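Local coordinates for protein yxeP (Bacillus subtilis, PDB 1YSJ) that probably removes the acetyl group from N-acetylcysteine with the help of two divalent metal ions, releasing cysteine for growth on S-(2-succino)cysteine, at residues 187-201 / 337-349. The protein carries 1 engineered substitution. Numbering follows the deposited sequence.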
ATOM      1  N   LEU A 187     -23.822  11.440 -28.775  1.00 44.34           N
ATOM      2  CA  LEU A 187     -24.455  11.346 -30.092  1.00 42.71           C
ATOM      3  C   LEU A 187     -25.870  11.928 -30.063  1.00 41.36           C
ATOM      4  O   LEU A 187     -26.530  11.890 -29.026  1.00 40.98           O
ATOM      5  CB  LEU A 187     -24.476   9.890 -30.580  1.00 42.39           C
ATOM      6  CG  LEU A 187     -23.149   9.235 -30.970  1.00 42.59           C
ATOM      7  CD1 LEU A 187     -23.377   7.784 -31.348  1.00 43.24           C
ATOM      8  CD2 LEU A 187     -22.454   9.986 -32.110  1.00 45.76           C
ATOM      9  N   PRO A 188     -26.342  12.471 -31.198  1.00 41.09           N
ATOM     10  CA  PRO A 188     -27.676  13.069 -31.189  1.00 41.94           C
ATOM     11  C   PRO A 188     -28.799  12.042 -31.345  1.00 42.13           C
ATOM     12  O   PRO A 188     -28.556  10.923 -31.796  1.00 41.17           O
ATOM     13  CB  PRO A 188     -27.641  14.021 -32.391  1.00 41.25           C
ATOM     14  CG  PRO A 188     -26.655  13.418 -33.331  1.00 39.93           C
ATOM     15  CD  PRO A 188     -25.697  12.576 -32.523  1.00 41.46           C
ATOM     16  N   VAL A 189     -30.011  12.437 -30.967  1.00 43.48           N
ATOM     17  CA  VAL A 189     -31.209  11.613 -31.134  1.00 44.21           C
ATOM     18  C   VAL A 189     -31.467  11.349 -32.620  1.00 43.71           C
ATOM     19  O   VAL A 189     -31.421  12.271 -33.441  1.00 44.01           O
ATOM     20  CB  VAL A 189     -32.450  12.291 -30.485  1.00 45.02           C
ATOM     21  CG1 VAL A 189     -33.731  11.501 -30.767  1.00 46.35           C
ATOM     22  CG2 VAL A 189     -32.246  12.452 -28.988  1.00 43.58           C
ATOM     23  N   GLY A 190     -31.729  10.085 -32.951  1.00 42.59           N
ATOM     24  CA  GLY A 190     -31.953   9.670 -34.332  1.00 40.80           C
ATOM     25  C   GLY A 190     -30.712   9.074 -34.972  1.00 40.26           C
ATOM     26  O   GLY A 190     -30.749   8.641 -36.125  1.00 39.85           O
ATOM     27  N   THR A 191     -29.615   9.053 -34.217  1.00 39.52           N
ATOM     28  CA  THR A 191     -28.337   8.542 -34.698  1.00 39.61           C
ATOM     29  C   THR A 191     -27.931   7.246 -33.988  1.00 40.72           C
ATOM     30  O   THR A 191     -27.967   7.157 -32.761  1.00 40.82           O
ATOM     31  CB  THR A 191     -27.225   9.608 -34.569  1.00 39.32           C
ATOM     32  OG1 THR A 191     -27.597  10.774 -35.314  1.00 37.09           O
ATOM     33  CG2 THR A 191     -25.897   9.085 -35.104  1.00 39.09           C
ATOM     34  N   ILE A 192     -27.549   6.252 -34.789  1.00 41.91           N
ATOM     35  CA  ILE A 192     -27.104   4.942 -34.317  1.00 39.87           C
ATOM     36  C   ILE A 192     -25.624   4.756 -34.693  1.00 40.90           C
ATOM     37  O   ILE A 192     -25.239   4.952 -35.849  1.00 40.86           O
ATOM     38  CB  ILE A 192     -27.991   3.798 -34.912  1.00 40.18           C
ATOM     39  CG1 ILE A 192     -29.434   3.885 -34.389  1.00 40.14           C
ATOM     40  CG2 ILE A 192     -27.436   2.417 -34.578  1.00 39.33           C
ATOM     41  CD1 ILE A 192     -30.404   4.631 -35.286  1.00 32.85           C
ATOM     42  N   GLY A 193     -24.798   4.406 -33.707  1.00 41.07           N
ATOM     43  CA  GLY A 193     -23.360   4.209 -33.916  1.00 41.35           C
ATOM     44  C   GLY A 193     -23.040   2.792 -34.354  1.00 41.91           C
ATOM     45  O   GLY A 193     -23.359   1.834 -33.649  1.00 43.33           O
ATOM     46  N   VAL A 194     -22.393   2.663 -35.509  1.00 41.76           N
ATOM     47  CA  VAL A 194     -22.224   1.371 -36.174  1.00 42.26           C
ATOM     48  C   VAL A 194     -20.780   1.108 -36.629  1.00 41.71           C
ATOM     49  O   VAL A 194     -20.207   1.898 -37.383  1.00 42.76           O
ATOM     50  CB  VAL A 194     -23.200   1.256 -37.395  1.00 41.72           C
ATOM     51  CG1 VAL A 194     -22.892   0.036 -38.242  1.00 42.80           C
ATOM     52  CG2 VAL A 194     -24.657   1.215 -36.933  1.00 42.87           C
ATOM     53  N   LYS A 195     -20.203  -0.004 -36.164  1.00 41.55           N
ATOM     54  CA  LYS A 195     -18.925  -0.508 -36.695  1.00 42.64           C
ATOM     55  C   LYS A 195     -18.806  -2.032 -36.574  1.00 41.64           C
ATOM     56  O   LYS A 195     -19.371  -2.632 -35.657  1.00 42.98           O
ATOM     57  CB  LYS A 195     -17.722   0.182 -36.028  1.00 42.24           C
ATOM     58  CG  LYS A 195     -17.342  -0.361 -34.647  1.00 45.16           C
ATOM     59  CD  LYS A 195     -16.136   0.366 -34.037  1.00 45.26           C
ATOM     60  CE  LYS A 195     -14.843   0.156 -34.830  1.00 50.64           C
ATOM     61  NZ  LYS A 195     -14.408  -1.268 -34.880  1.00 51.30           N
ATOM     62  N   GLU A 196     -18.078  -2.648 -37.505  1.00 39.68           N
ATOM     63  CA  GLU A 196     -17.714  -4.062 -37.385  1.00 39.01           C
ATOM     64  C   GLU A 196     -16.455  -4.203 -36.520  1.00 37.08           C
ATOM     65  O   GLU A 196     -15.689  -3.250 -36.365  1.00 36.62           O
ATOM     66  CB  GLU A 196     -17.556  -4.736 -38.771  1.00 37.63           C
ATOM     67  CG  GLU A 196     -16.333  -4.316 -39.594  1.00 41.24           C
ATOM     68  CD  GLU A 196     -16.446  -4.654 -41.094  1.00 43.48           C
ATOM     69  OE1 GLU A 196     -16.826  -5.791 -41.459  1.00 45.62           O
ATOM     70  OE2 GLU A 196     -16.126  -3.773 -41.920  1.00 46.95           O
ATOM     71  N   GLY A 197     -16.263  -5.384 -35.938  1.00 36.46           N
ATOM     72  CA  GLY A 197     -15.094  -5.659 -35.110  1.00 35.39           C
ATOM     73  C   GLY A 197     -15.157  -5.041 -33.723  1.00 37.45           C
ATOM     74  O   GLY A 197     -16.250  -4.819 -33.186  1.00 36.54           O
ATOM     75  N   PRO A 198     -13.978  -4.749 -33.134  1.00 38.02           N
ATOM     76  CA  PRO A 198     -13.832  -4.283 -31.750  1.00 39.63           C
ATOM     77  C   PRO A 198     -14.490  -2.930 -31.487  1.00 40.64           C
ATOM     78  O   PRO A 198     -14.184  -1.944 -32.167  1.00 41.48           O
ATOM     79  CB  PRO A 198     -12.310  -4.169 -31.573  1.00 40.71           C
ATOM     80  CG  PRO A 198     -11.725  -4.986 -32.680  1.00 39.15           C
ATOM     81  CD  PRO A 198     -12.675  -4.854 -33.811  1.00 36.67           C
ATOM     82  N   LEU A 199     -15.383  -2.898 -30.500  1.00 39.84           N
ATOM     83  CA  LEU A 199     -16.085  -1.676 -30.114  1.00 38.01           C
ATOM     84  C   LEU A 199     -15.703  -1.241 -28.702  1.00 38.34           C
ATOM     85  O   LEU A 199     -15.483  -0.055 -28.446  1.00 37.13           O
ATOM     86  CB  LEU A 199     -17.605  -1.873 -30.216  1.00 38.29           C
ATOM     87  CG  LEU A 199     -18.514  -0.695 -29.840  1.00 34.50           C
ATOM     88  CD1 LEU A 199     -18.366   0.450 -30.828  1.00 30.63           C
ATOM     89  CD2 LEU A 199     -19.961  -1.132 -29.756  1.00 35.86           C
HETATM   90  N   MSE A 200     -15.641  -2.207 -27.791  1.00 39.29           N
HETATM   91  CA  MSE A 200     -15.345  -1.938 -26.387  1.00 42.67           C
HETATM   92  C   MSE A 200     -14.242  -2.856 -25.903  1.00 39.32           C
HETATM   93  O   MSE A 200     -14.158  -4.006 -26.319  1.00 40.64           O
HETATM   94  CB  MSE A 200     -16.597  -2.107 -25.521  1.00 41.29           C
HETATM   95  CG  MSE A 200     -17.773  -1.273 -25.982  1.00 44.24           C
HETATM   96 SE   MSE A 200     -19.284  -1.397 -24.789  1.00 55.74          SE
HETATM   97  CE  MSE A 200     -18.581  -0.321 -23.289  1.00 42.47           C
ATOM     98  N   ALA A 201     -13.403  -2.337 -25.018  1.00 38.80           N
ATOM     99  CA  ALA A 201     -12.194  -3.023 -24.592  1.00 36.46           C
ATOM    100  C   ALA A 201     -12.464  -4.277 -23.765  1.00 35.85           C
ATOM    101  O   ALA A 201     -13.488  -4.388 -23.090  1.00 33.18           O
ATOM    102  CB  ALA A 201     -11.300  -2.061 -23.816  1.00 37.89           C
ATOM    103  N   TYR A 337     -33.520   7.274 -40.003  1.00 40.75           N
ATOM    104  CA  TYR A 337     -32.549   7.610 -38.967  1.00 41.27           C
ATOM    105  C   TYR A 337     -31.149   7.614 -39.566  1.00 41.13           C
ATOM    106  O   TYR A 337     -30.939   7.117 -40.677  1.00 41.91           O
ATOM    107  CB  TYR A 337     -32.644   6.638 -37.781  1.00 40.73           C
ATOM    108  CG  TYR A 337     -33.965   6.694 -37.044  1.00 40.43           C
ATOM    109  CD1 TYR A 337     -34.588   5.524 -36.598  1.00 42.56           C
ATOM    110  CD2 TYR A 337     -34.602   7.918 -36.799  1.00 35.34           C
ATOM    111  CE1 TYR A 337     -35.811   5.568 -35.921  1.00 43.85           C
ATOM    112  CE2 TYR A 337     -35.821   7.977 -36.131  1.00 38.81           C
ATOM    113  CZ  TYR A 337     -36.422   6.800 -35.694  1.00 44.06           C
ATOM    114  OH  TYR A 337     -37.624   6.860 -35.026  1.00 41.98           O
ATOM    115  N   GLN A 338     -30.197   8.187 -38.837  1.00 41.02           N
ATOM    116  CA  GLN A 338     -28.830   8.301 -39.333  1.00 42.16           C
ATOM    117  C   GLN A 338     -27.874   7.339 -38.639  1.00 42.46           C
ATOM    118  O   GLN A 338     -28.098   6.930 -37.494  1.00 42.71           O
ATOM    119  CB  GLN A 338     -28.329   9.745 -39.217  1.00 41.29           C
ATOM    120  CG  GLN A 338     -29.006  10.721 -40.180  1.00 45.88           C
ATOM    121  CD  GLN A 338     -28.726  10.420 -41.652  1.00 54.13           C
ATOM    122  OE1 GLN A 338     -27.638   9.963 -42.016  1.00 55.98           O
ATOM    123  NE2 GLN A 338     -29.710  10.688 -42.506  1.00 52.64           N
ATOM    124  N   THR A 339     -26.818   6.964 -39.356  1.00 42.16           N
ATOM    125  CA  THR A 339     -25.737   6.171 -38.782  1.00 42.38           C
ATOM    126  C   THR A 339     -24.416   6.920 -38.877  1.00 41.94           C
ATOM    127  O   THR A 339     -24.182   7.675 -39.823  1.00 43.34           O
ATOM    128  CB  THR A 339     -25.588   4.788 -39.460  1.00 42.16           C
ATOM    129  OG1 THR A 339     -25.483   4.951 -40.878  1.00 40.51           O
ATOM    130  CG2 THR A 339     -26.775   3.889 -39.133  1.00 41.57           C
ATOM    131  N   VAL A 340     -23.567   6.718 -37.875  1.00 41.90           N
ATOM    132  CA  VAL A 340     -22.192   7.210 -37.900  1.00 41.06           C
ATOM    133  C   VAL A 340     -21.251   6.044 -37.606  1.00 41.61           C
ATOM    134  O   VAL A 340     -21.686   5.003 -37.100  1.00 39.87           O
ATOM    135  CB  VAL A 340     -21.952   8.368 -36.887  1.00 40.88           C
ATOM    136  CG1 VAL A 340     -22.756   9.609 -37.278  1.00 38.92           C
ATOM    137  CG2 VAL A 340     -22.266   7.933 -35.459  1.00 38.28           C
ATOM    138  N   HIS A 341     -19.974   6.211 -37.941  1.00 42.25           N
ATOM    139  CA  HIS A 341     -18.971   5.202 -37.625  1.00 44.63           C
ATOM    140  C   HIS A 341     -18.669   5.223 -36.131  1.00 44.10           C
ATOM    141  O   HIS A 341     -18.164   6.219 -35.604  1.00 43.07           O
ATOM    142  CB  HIS A 341     -17.692   5.408 -38.444  1.00 46.04           C
ATOM    143  CG  HIS A 341     -16.699   4.296 -38.295  1.00 53.78           C
ATOM    144  ND1 HIS A 341     -16.913   3.035 -38.810  1.00 59.86           N
ATOM    145  CD2 HIS A 341     -15.492   4.254 -37.683  1.00 59.57           C
ATOM    146  CE1 HIS A 341     -15.877   2.265 -38.525  1.00 63.88           C
ATOM    147  NE2 HIS A 341     -15.001   2.980 -37.843  1.00 63.67           N
ATOM    148  N   ALA A 342     -18.994   4.118 -35.461  1.00 43.20           N
ATOM    149  CA  ALA A 342     -18.902   4.028 -34.006  1.00 44.98           C
ATOM    150  C   ALA A 342     -17.483   4.230 -33.474  1.00 45.62           C
ATOM    151  O   ALA A 342     -16.540   3.586 -33.931  1.00 46.50           O
ATOM    152  CB  ALA A 342     -19.476   2.703 -33.515  1.00 43.13           C
ATOM    153  N   GLU A 343     -17.346   5.139 -32.513  1.00 46.25           N
ATOM    154  CA  GLU A 343     -16.088   5.333 -31.804  1.00 46.53           C
ATOM    155  C   GLU A 343     -15.952   4.275 -30.717  1.00 46.53           C
ATOM    156  O   GLU A 343     -16.942   3.891 -30.085  1.00 45.99           O
ATOM    157  CB  GLU A 343     -16.032   6.730 -31.187  1.00 46.27           C
ATOM    158  CG  GLU A 343     -15.881   7.859 -32.210  1.00 49.15           C
ATOM    159  CD  GLU A 343     -15.984   9.249 -31.595  1.00 49.87           C
ATOM    160  OE1 GLU A 343     -15.612  10.224 -32.283  1.00 54.86           O
ATOM    161  OE2 GLU A 343     -16.437   9.372 -30.432  1.00 53.77           O
ATOM    162  N   GLN A 344     -14.728   3.804 -30.502  1.00 45.80           N
ATOM    163  CA  GLN A 344     -14.474   2.788 -29.483  1.00 46.28           C
ATOM    164  C   GLN A 344     -14.620   3.332 -28.061  1.00 45.75           C
ATOM    165  O   GLN A 344     -14.426   4.524 -27.815  1.00 45.90           O
ATOM    166  CB  GLN A 344     -13.100   2.145 -29.681  1.00 44.78           C
ATOM    167  CG  GLN A 344     -13.058   1.130 -30.821  1.00 46.28           C
ATOM    168  CD  GLN A 344     -11.643   0.669 -31.167  1.00 46.50           C
ATOM    169  OE1 GLN A 344     -11.429  -0.487 -31.525  1.00 46.99           O
ATOM    170  NE2 GLN A 344     -10.677   1.574 -31.061  1.00 44.74           N
ATOM    171  N   SER A 345     -14.988   2.452 -27.135  1.00 45.51           N
ATOM    172  CA  SER A 345     -15.109   2.813 -25.732  1.00 45.90           C
ATOM    173  C   SER A 345     -14.099   2.023 -24.895  1.00 46.71           C
ATOM    174  O   SER A 345     -13.909   0.826 -25.119  1.00 45.74           O
ATOM    175  CB  SER A 345     -16.538   2.566 -25.235  1.00 46.32           C
ATOM    176  OG  SER A 345     -16.722   3.056 -23.913  1.00 48.43           O
ATOM    177  N   PRO A 346     -13.439   2.697 -23.931  1.00 48.13           N
ATOM    178  CA  PRO A 346     -12.487   2.036 -23.036  1.00 49.25           C
ATOM    179  C   PRO A 346     -13.168   1.123 -22.011  1.00 49.87           C
ATOM    180  O   PRO A 346     -12.502   0.300 -21.385  1.00 52.17           O
ATOM    181  CB  PRO A 346     -11.807   3.208 -22.315  1.00 48.39           C
ATOM    182  CG  PRO A 346     -12.190   4.435 -23.083  1.00 49.77           C
ATOM    183  CD  PRO A 346     -13.539   4.134 -23.632  1.00 48.58           C
ATOM    184  N   GLY A 347     -14.481   1.270 -21.848  1.00 49.69           N
ATOM    185  CA  GLY A 347     -15.238   0.472 -20.888  1.00 50.45           C
ATOM    186  C   GLY A 347     -15.500  -0.946 -21.365  1.00 50.33           C
ATOM    187  O   GLY A 347     -15.332  -1.258 -22.540  1.00 50.29           O
ATOM    188  N   GLY A 348     -15.911  -1.803 -20.437  1.00 51.10           N
ATOM    189  CA  GLY A 348     -16.225  -3.193 -20.738  1.00 49.94           C
ATOM    190  C   GLY A 348     -17.707  -3.457 -20.574  1.00 50.18           C
ATOM    191  O   GLY A 348     -18.358  -2.880 -19.703  1.00 51.75           O
ATOM    192  N   GLU A 349     -18.244  -4.325 -21.424  1.00 48.81           N
ATOM    193  CA  GLU A 349     -19.655  -4.670 -21.381  1.00 47.30           C
ATOM    194  C   GLU A 349     -19.767  -6.189 -21.402  1.00 45.99           C
ATOM    195  O   GLU A 349     -19.096  -6.849 -22.195  1.00 45.67           O
ATOM    196  CB  GLU A 349     -20.382  -4.050 -22.575  1.00 45.85           C
ATOM    197  CG  GLU A 349     -21.627  -3.228 -22.213  1.00 47.01           C
ATOM    198  CD  GLU A 349     -22.871  -4.074 -21.947  1.00 54.44           C
ATOM    199  OE1 GLU A 349     -23.961  -3.485 -21.768  1.00 59.43           O
ATOM    200  OE2 GLU A 349     -22.773  -5.320 -21.915  1.00 53.37           O
TER
HETATM  201  O   HOH W   1     -15.958  -5.574 -23.259  1.00 36.84           O
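Gln-338 N gives its hydrogen to Gly-190 O at 2.8 Å, and from there strands 191-194 and 338-341 run parallel, with 338-341 as an outermost strand of the mixed sheet in this chain. Five backbone bonds alternate along the pair. Val-194 N to Val-340 O runs nearly straight (164° at the hydrogen); in the final one, Ala-342 N sits above the carbonyl plane of Val-194, as the second strand turns off into a loop. The two segments pair again, Ser-345 N on Leu-199 O and Ala-201 N on Ser-345 O.

Packing is densest around Leu-199 and Met-200. Leu-199, its CG anti to the backbone N (chi1 180°), brings CD1 to 3.7 Å from Ala-342 CB, under the cover of Trp-364. The selenomethionine Met-200 bends at chi3 (73°), which lays CE against the backbone of Gly-347 while SE rests 3.6 Å from Glu-349 CB. A water bridges Ala-201 O and Glu-349 N.

The solvent side, with Gln-338, Val-340 and His-341 exposed, is looser. Thr-191 and Val-340 side chains cross at about a right angle, CG2 to CG2 3.8 Å; Val-194 CG2 is 4.1 Å from Thr-339 CG2, both side chains touching helix 325-334. Lys-195 runs past the His-341 ring with CD 3.2 Å from Ala-342 O, its NZ bonded to the carbonyls of Glu-196 and Pro-198, helping to hold the 195-198 loop.

The second pairing thus ties the approach to Glu-349 to strand 197-211 of the four-stranded sheet. Glu-349 OE2, salt-bridged to Arg-95, also accepts Phe-351 N; its side chain lies about 5 Å from a nickel ion, consistent with shaping the dinuclear site.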